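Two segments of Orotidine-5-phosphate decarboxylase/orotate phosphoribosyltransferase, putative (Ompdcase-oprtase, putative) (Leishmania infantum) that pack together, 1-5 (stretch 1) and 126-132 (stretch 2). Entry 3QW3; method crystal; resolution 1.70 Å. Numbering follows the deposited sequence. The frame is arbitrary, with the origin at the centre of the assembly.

Stretch 1, residues 1-5: MSFFD
Stretch 2 (126-132) PDKAVFV

The contact is a small, mainly apolar one, in which the first turn of a helix at the start of the chain packs two phenylalanine rings against the beginning of a strand and is pinned there by a single direct hydrogen bond between backbones. The two stretches bury 274 Å² between them, both sides summed, and the touching residues lie at least 124 positions apart in sequence.

The register is set by Ser2 opposite Asp127, with CA atoms 4.1 Å apart, followed by Phe3 and Lys128, with CA atoms 5.5 Å apart. Phe3 N donates to Asp127 O at 2.9 Å with an N-H...O angle of 159°, so the bond is of ordinary length and nearly straight. Asp127 O also receives a CA-H...O contact from Ser2 CA, 3.5 Å away, with 126° at the hydrogen.

Ser2 (phi/psi -76/165) is extended and serves as N-cap; Phe3 (-54/-48), Phe4 (-73/-26) and Asp5 (-63/-46) are helical. With chi1 at 84° (p), Ser2 OG accepts from Asp5 N at 3.0 Å and 160°, satisfying an amide that has no preceding helical carbonyl to bond. Asp5, chi1 -72° (m), answers with a weak bond, Ser2 N to Asp5 OD2 at 3.4 Å. Water 1 adds a bridge between the stretches: its O accepts weakly from Phe4 N at 3.4 Å and donates to Pro126 O at 3.3 Å.

On the other side, Asp127 (-83/-6) gives way to Lys128 (-115/149), and the extended backbone continues through strand residues Ala129 (-106/153), Val130 (-126/112), Phe131 (-92/111) and Val132 (-94/132). The CA-to-CB bond of Ala129 points toward the helix turn, whereas those of Lys128 and Val130 point away, as expected of alternation along an extended chain. Lys128 NZ is hydrogen-bonded elsewhere in the structure.

Ala129 CB is the shared apolar contact point, 3.4 Å from Phe3 CD2 and 3.6 Å from Phe4 CE2, and it meets both rings obliquely. Phe3, chi1 172° (t) and chi2 85°, points its CA-to-CB bond toward the strand and has the most area covered, 64 Å². Phe4, chi1 -71° (m) and chi2 -72°, starts sideways, but its ring end comes nearer.

Beyond Ala129, Phe131 (chi1 -74°, m; chi2 -84°) also starts sideways and brings its ring end closer. Phe3 CZ lies 3.6 Å from Phe131 CE2, at the edge of the Phe131 ring and near its plane. The ring centroids of Phe3 and Phe131 are 5.7 Å apart and their planes meet at 79°, an oblique aromatic pair.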

ATOM      1  N   MET A   1      -5.755  -2.618  26.809  1.00 31.63           N
ATOM      2  CA  MET A   1      -5.518  -3.871  26.036  1.00 31.49           C
ATOM      3  C   MET A   1      -4.873  -3.561  24.677  1.00 30.44           C
ATOM      4  O   MET A   1      -5.471  -3.795  23.620  1.00 30.89           O
ATOM      5  CB  MET A   1      -6.836  -4.638  25.863  1.00 32.15           C
ATOM      6  CG  MET A   1      -6.693  -6.119  25.511  1.00 34.81           C
ATOM      7  SD  MET A   1      -6.681  -7.227  26.940  1.00 41.04           S
ATOM      8  CE  MET A   1      -4.996  -7.040  27.537  1.00 39.34           C
ATOM      9  N   SER A   2      -3.649  -3.037  24.720  1.00 28.69           N
ATOM     10  CA  SER A   2      -2.918  -2.655  23.507  1.00 26.89           C
ATOM     11  C   SER A   2      -2.355  -3.868  22.773  1.00 25.46           C
ATOM     12  O   SER A   2      -2.270  -4.966  23.333  1.00 24.84           O
ATOM     13  CB  SER A   2      -1.775  -1.695  23.841  1.00 27.02           C
ATOM     14  OG  SER A   2      -0.612  -2.402  24.249  1.00 28.06           O
ATOM     15  N   PHE A   3      -1.957  -3.656  21.520  1.00 23.53           N
ATOM     16  CA  PHE A   3      -1.295  -4.699  20.755  1.00 22.18           C
ATOM     17  C   PHE A   3      -0.082  -5.267  21.493  1.00 22.25           C
ATOM     18  O   PHE A   3       0.079  -6.489  21.588  1.00 21.63           O
ATOM     19  CB  PHE A   3      -0.862  -4.180  19.379  1.00 21.61           C
ATOM     20  CG  PHE A   3      -0.013  -5.152  18.624  1.00 18.80           C
ATOM     21  CD1 PHE A   3      -0.603  -6.152  17.861  1.00 15.93           C
ATOM     22  CD2 PHE A   3       1.377  -5.097  18.703  1.00 17.73           C
ATOM     23  CE1 PHE A   3       0.184  -7.077  17.169  1.00 15.02           C
ATOM     24  CE2 PHE A   3       2.167  -6.015  18.007  1.00 16.22           C
ATOM     25  CZ  PHE A   3       1.559  -7.003  17.242  1.00 14.93           C
ATOM     26  N   PHE A   4       0.772  -4.386  22.007  1.00 22.62           N
ATOM     27  CA  PHE A   4       1.992  -4.835  22.678  1.00 23.40           C
ATOM     28  C   PHE A   4       1.756  -5.448  24.061  1.00 23.40           C
ATOM     29  O   PHE A   4       2.543  -6.290  24.493  1.00 23.37           O
ATOM     30  CB  PHE A   4       3.074  -3.747  22.676  1.00 23.91           C
ATOM     31  CG  PHE A   4       3.671  -3.514  21.319  1.00 25.13           C
ATOM     32  CD1 PHE A   4       4.525  -4.457  20.748  1.00 27.18           C
ATOM     33  CD2 PHE A   4       3.342  -2.376  20.584  1.00 27.67           C
ATOM     34  CE1 PHE A   4       5.061  -4.256  19.475  1.00 28.16           C
ATOM     35  CE2 PHE A   4       3.874  -2.168  19.315  1.00 26.97           C
ATOM     36  CZ  PHE A   4       4.733  -3.106  18.759  1.00 28.88           C
ATOM     37  N   ASP A   5       0.669  -5.055  24.730  1.00 23.51           N
ATOM     38  CA  ASP A   5       0.230  -5.737  25.960  1.00 23.66           C
ATOM     39  C   ASP A   5      -0.151  -7.183  25.658  1.00 23.05           C
ATOM     40  O   ASP A   5       0.233  -8.106  26.386  1.00 22.96           O
ATOM     41  CB  ASP A   5      -0.980  -5.039  26.589  1.00 24.30           C
ATOM     42  CG  ASP A   5      -0.632  -3.714  27.239  1.00 26.08           C
ATOM     43  OD1 ASP A   5       0.544  -3.501  27.611  1.00 28.84           O
ATOM     44  OD2 ASP A   5      -1.561  -2.884  27.377  1.00 28.71           O
ATOM     45  N   PRO A 126      -2.348   4.781  19.960  1.00 25.59           N
ATOM     46  CA  PRO A 126      -1.321   4.211  20.844  1.00 25.52           C
ATOM     47  C   PRO A 126      -1.515   2.718  21.133  1.00 25.25           C
ATOM     48  O   PRO A 126      -0.534   2.007  21.386  1.00 25.60           O
ATOM     49  CB  PRO A 126      -1.472   5.028  22.139  1.00 25.70           C
ATOM     50  CG  PRO A 126      -2.246   6.246  21.746  1.00 25.93           C
ATOM     51  CD  PRO A 126      -3.164   5.790  20.659  1.00 25.78           C
ATOM     52  N   ASP A 127      -2.763   2.259  21.079  1.00 24.74           N
ATOM     53  CA  ASP A 127      -3.120   0.864  21.361  1.00 24.50           C
ATOM     54  C   ASP A 127      -2.936  -0.071  20.159  1.00 23.28           C
ATOM     55  O   ASP A 127      -3.089  -1.293  20.286  1.00 22.70           O
ATOM     56  CB  ASP A 127      -4.561   0.775  21.890  1.00 25.30           C
ATOM     57  CG  ASP A 127      -5.587   1.408  20.946  1.00 28.19           C
ATOM     58  OD1 ASP A 127      -5.327   2.504  20.400  1.00 32.22           O
ATOM     59  OD2 ASP A 127      -6.671   0.809  20.763  1.00 31.18           O
ATOM     60  N   LYS A 128      -2.611   0.510  19.004  1.00 21.95           N
ATOM     61  CA  LYS A 128      -2.416  -0.244  17.764  1.00 20.96           C
ATOM     62  C   LYS A 128      -0.970  -0.151  17.298  1.00 20.66           C
ATOM     63  O   LYS A 128      -0.300   0.855  17.524  1.00 22.03           O
ATOM     64  CB  LYS A 128      -3.352   0.278  16.663  1.00 20.84           C
ATOM     65  CG  LYS A 128      -4.830   0.357  17.055  1.00 20.34           C
ATOM     66  CD  LYS A 128      -5.469  -1.018  17.232  1.00 20.56           C
ATOM     67  CE  LYS A 128      -6.904  -0.899  17.722  1.00 19.69           C
ATOM     68  NZ  LYS A 128      -7.576  -2.230  17.755  1.00 20.75           N
ATOM     69  N   ALA A 129      -0.485  -1.197  16.643  1.00 19.16           N
ATOM     70  CA  ALA A 129       0.889  -1.201  16.170  1.00 17.99           C
ATOM     71  C   ALA A 129       0.938  -1.013  14.662  1.00 17.02           C
ATOM     72  O   ALA A 129       0.004  -1.375  13.952  1.00 16.65           O
ATOM     73  CB  ALA A 129       1.583  -2.481  16.552  1.00 18.25           C
ATOM     74  N   VAL A 130       2.042  -0.447  14.196  1.00 16.19           N
ATOM     75  CA  VAL A 130       2.282  -0.267  12.773  1.00 15.80           C
ATOM     76  C   VAL A 130       3.624  -0.898  12.442  1.00 15.13           C
ATOM     77  O   VAL A 130       4.674  -0.422  12.886  1.00 15.43           O
ATOM     78  CB  VAL A 130       2.293   1.225  12.390  1.00 15.75           C
ATOM     79  CG1 VAL A 130       2.410   1.388  10.869  1.00 16.59           C
ATOM     80  CG2 VAL A 130       1.047   1.903  12.919  1.00 16.90           C
ATOM     81  N   PHE A 131       3.575  -1.986  11.672  1.00 14.57           N
ATOM     82  CA  PHE A 131       4.782  -2.640  11.190  1.00 13.99           C
ATOM     83  C   PHE A 131       5.147  -2.068   9.826  1.00 13.76           C
ATOM     84  O   PHE A 131       4.435  -2.284   8.846  1.00 13.86           O
ATOM     85  CB  PHE A 131       4.572  -4.153  11.117  1.00 13.82           C
ATOM     86  CG  PHE A 131       4.558  -4.824  12.467  1.00 14.07           C
ATOM     87  CD1 PHE A 131       5.753  -5.187  13.076  1.00 15.12           C
ATOM     88  CD2 PHE A 131       3.355  -5.096  13.113  1.00 15.25           C
ATOM     89  CE1 PHE A 131       5.759  -5.813  14.331  1.00 15.75           C
ATOM     90  CE2 PHE A 131       3.347  -5.720  14.378  1.00 15.74           C
ATOM     91  CZ  PHE A 131       4.556  -6.073  14.978  1.00 15.89           C
ATOM     92  N   VAL A 132       6.255  -1.333   9.780  1.00 13.61           N
ATOM     93  CA  VAL A 132       6.669  -0.618   8.571  1.00 13.83           C
ATOM     94  C   VAL A 132       7.632  -1.465   7.759  1.00 13.96           C
ATOM     95  O   VAL A 132       8.592  -2.014   8.301  1.00 14.16           O
ATOM     96  CB  VAL A 132       7.335   0.733   8.921  1.00 13.80           C
ATOM     97  CG1 VAL A 132       7.692   1.493   7.643  1.00 14.72           C
ATOM     98  CG2 VAL A 132       6.401   1.569   9.781  1.00 13.61           C
TER
HETATM   99  O   HOH W   1       0.311  -1.134  21.075  1.00 46.83           O